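Phosphatidylinositol 4,5-bisphosphate-binding protein SLM1 (Saccharomyces cerevisiae, PDB 4A6H) binds phosphatidylinositol 4,5-bisphosphate through its PH domain, the part present here, and acts with SLM2 as an effector of TORC2 and calcineurin signalling. Local coordinates at residues 59-64 with 79-84. Sequence-based numbering, arbitrary orientation.
With I4D (D-myo-inositol-4-phosphate), chain G.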
loop_
_atom_site.group_PDB
_atom_site.type_symbol
_atom_site.label_atom_id
_atom_site.label_comp_id
_atom_site.label_asym_id
_atom_site.label_seq_id
_atom_site.Cartn_x
_atom_site.Cartn_y
_atom_site.Cartn_z
ATOM N N VAL A 59 0.908 -3.350 -17.177
ATOM C CA VAL A 59 0.818 -2.286 -18.165
ATOM C C VAL A 59 1.891 -2.518 -19.206
ATOM O O VAL A 59 3.067 -2.734 -18.885
ATOM C CB VAL A 59 0.892 -0.861 -17.559
ATOM C CG1 VAL A 59 -0.401 -0.554 -16.786
ATOM C CG2 VAL A 59 2.121 -0.697 -16.672
ATOM N N THR A 60 1.480 -2.509 -20.465
ATOM C CA THR A 60 2.361 -2.973 -21.516
ATOM C C THR A 60 2.872 -1.802 -22.345
ATOM O O THR A 60 4.042 -1.427 -22.251
ATOM C CB THR A 60 1.670 -4.039 -22.375
ATOM O OG1 THR A 60 0.400 -3.547 -22.816
ATOM C CG2 THR A 60 1.441 -5.307 -21.556
ATOM N N GLU A 61 2.006 -1.210 -23.149
ATOM C CA GLU A 61 2.439 -0.110 -23.987
ATOM C C GLU A 61 1.777 1.204 -23.620
ATOM O O GLU A 61 0.758 1.240 -22.909
ATOM C CB GLU A 61 2.232 -0.422 -25.469
ATOM C CG GLU A 61 0.876 -0.969 -25.805
ATOM C CD GLU A 61 0.701 -1.243 -27.286
ATOM O OE1 GLU A 61 1.290 -0.515 -28.115
ATOM O OE2 GLU A 61 -0.035 -2.189 -27.620
ATOM N N HIS A 62 2.379 2.283 -24.095
ATOM C CA HIS A 62 1.813 3.602 -23.962
ATOM C C HIS A 62 2.196 4.482 -25.137
ATOM O O HIS A 62 3.118 4.179 -25.904
ATOM C CB HIS A 62 2.222 4.253 -22.636
ATOM C CG HIS A 62 3.683 4.544 -22.532
ATOM N ND1 HIS A 62 4.286 5.563 -23.238
ATOM C CD2 HIS A 62 4.665 3.950 -21.813
ATOM C CE1 HIS A 62 5.579 5.584 -22.960
ATOM N NE2 HIS A 62 5.835 4.614 -22.100
ATOM N N SER A 63 1.469 5.574 -25.287
ATOM C CA SER A 63 1.738 6.513 -26.359
ATOM C C SER A 63 3.144 7.078 -26.257
ATOM O O SER A 63 3.664 7.266 -25.162
ATOM C CB SER A 63 0.762 7.692 -26.309
ATOM O OG SER A 63 -0.592 7.274 -26.303
ATOM N N ARG A 64 3.741 7.367 -27.406
ATOM C CA ARG A 64 4.927 8.209 -27.433
ATOM C C ARG A 64 4.477 9.669 -27.481
ATOM O O ARG A 64 3.465 9.988 -28.105
ATOM C CB ARG A 64 5.797 7.879 -28.645
ATOM C CG ARG A 64 6.448 6.513 -28.588
ATOM C CD ARG A 64 7.378 6.319 -29.770
ATOM N NE ARG A 64 8.342 7.409 -29.899
ATOM C CZ ARG A 64 9.164 7.556 -30.934
ATOM N NH1 ARG A 64 9.137 6.684 -31.931
ATOM N NH2 ARG A 64 10.012 8.576 -30.974
ATOM N N LYS A 79 -2.380 7.802 -24.005
ATOM C CA LYS A 79 -3.010 6.489 -23.845
ATOM C C LYS A 79 -2.055 5.438 -23.300
ATOM O O LYS A 79 -0.840 5.521 -23.512
ATOM C CB LYS A 79 -3.562 6.011 -25.192
ATOM C CG LYS A 79 -4.758 6.802 -25.682
ATOM C CD LYS A 79 -5.144 6.423 -27.102
ATOM C CE LYS A 79 -4.470 7.373 -28.075
ATOM N NZ LYS A 79 -4.825 7.121 -29.496
ATOM N N PHE A 80 -2.605 4.451 -22.595
ATOM C CA PHE A 80 -1.839 3.283 -22.183
ATOM C C PHE A 80 -2.698 2.030 -22.192
ATOM O O PHE A 80 -3.930 2.107 -22.217
ATOM C CB PHE A 80 -1.138 3.488 -20.823
ATOM C CG PHE A 80 -2.071 3.526 -19.633
ATOM C CD1 PHE A 80 -2.672 4.711 -19.240
ATOM C CD2 PHE A 80 -2.318 2.377 -18.893
ATOM C CE1 PHE A 80 -3.526 4.747 -18.132
ATOM C CE2 PHE A 80 -3.165 2.405 -17.791
ATOM C CZ PHE A 80 -3.767 3.594 -17.415
ATOM N N VAL A 81 -2.037 0.876 -22.183
ATOM C CA VAL A 81 -2.713 -0.410 -22.225
ATOM C C VAL A 81 -2.512 -1.178 -20.933
ATOM O O VAL A 81 -1.383 -1.312 -20.439
ATOM C CB VAL A 81 -2.177 -1.268 -23.383
ATOM C CG1 VAL A 81 -2.876 -2.619 -23.411
ATOM C CG2 VAL A 81 -2.323 -0.518 -24.706
ATOM N N LEU A 82 -3.621 -1.674 -20.396
ATOM C CA LEU A 82 -3.640 -2.551 -19.232
ATOM C C LEU A 82 -3.982 -3.949 -19.728
ATOM O O LEU A 82 -5.011 -4.151 -20.370
ATOM C CB LEU A 82 -4.668 -2.059 -18.204
ATOM C CG LEU A 82 -4.724 -2.779 -16.859
ATOM C CD1 LEU A 82 -3.421 -2.586 -16.101
ATOM C CD2 LEU A 82 -5.891 -2.249 -16.049
ATOM N N HIS A 83 -3.106 -4.909 -19.432
ATOM C CA HIS A 83 -3.235 -6.282 -19.916
ATOM C C HIS A 83 -3.653 -7.222 -18.791
ATOM O O HIS A 83 -3.123 -7.130 -17.688
ATOM C CB HIS A 83 -1.882 -6.742 -20.467
ATOM C CG HIS A 83 -1.861 -8.165 -20.932
ATOM N ND1 HIS A 83 -2.357 -8.551 -22.159
ATOM C CD2 HIS A 83 -1.369 -9.287 -20.354
ATOM C CE1 HIS A 83 -2.188 -9.852 -22.310
ATOM N NE2 HIS A 83 -1.587 -10.323 -21.231
ATOM N N ALA A 84 -4.597 -8.123 -19.061
ATOM C CA ALA A 84 -5.022 -9.104 -18.061
ATOM C C ALA A 84 -4.262 -10.423 -18.176
ATOM O O ALA A 84 -4.198 -11.029 -19.249
ATOM C CB ALA A 84 -6.522 -9.353 -18.163
HETATM O O5 I4D G . -9.059 4.833 -29.880
HETATM C C5 I4D G . -9.433 6.282 -30.216
HETATM C C6 I4D G . -8.314 7.281 -29.745
HETATM O O6 I4D G . -6.994 6.911 -30.008
HETATM C C4 I4D G . -10.984 6.596 -30.586
HETATM O O4 I4D G . -11.827 5.613 -31.204
HETATM P P4 I4D G . -12.904 4.730 -30.569
HETATM O O43 I4D G . -13.462 5.260 -29.301
HETATM O O42 I4D G . -12.399 3.384 -30.313
HETATM O O41 I4D G . -13.959 4.569 -31.577
HETATM C C3 I4D G . -11.126 7.997 -31.064
HETATM O O3 I4D G . -12.477 8.383 -30.914
HETATM C C2 I4D G . -10.216 8.960 -30.292
HETATM O O2 I4D G . -10.840 9.835 -29.382
HETATM C C1 I4D G . -8.692 8.729 -29.938
HETATM O O1 I4D G . -7.937 9.821 -29.334
#
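Strands 59-62 and 79-84 run antiparallel, their axes 4.7 Å apart, and a beta bulge sets Thr60 and Glu61 opposite Val81: Thr60 N donates to Val81 O while Val81 N donates to Glu61 O (2.9 Å). Thr60 accommodates the bulge with a psi of -72°, and the register moves by one between the non-hydrogen-bonded pairs Val59-Leu82 and His62-Phe80. Because of the bulge, Thr60 and Glu61 both share the face of Val81. This beta-branched residue spreads its methyls between them: CG1 lies 3.5 Å from Thr60 OG1, and CG2 packs 3.4 Å from Glu61 CG, whose extended chain runs alongside and offers methylene to methyl. Ser63 closes the end of the ladder twice over. Its N donates to Lys79 O, and OG, turned back beside its own N (chi1 -54°), accepts from Lys79 N at 3.0 Å, a job suited to a short hydroxyl. Lys79, bent at chi3, sends its amine to one of the two inositol-4-phosphate pockets. On the other face, Val59 CG1 meets Leu82 CD1 at 3.7 Å and approaches the Phe80 ring obliquely. There Val59, His62 and Phe80 pack on the C-terminal helix 103-116 of the PH fold; the His62 ring, its rotation held by ND1 donating to Ser63 O, meets Phe110 edge-to-face, while strand 95-99 flanks 79-84 and leaves 57-62 outermost within the chain.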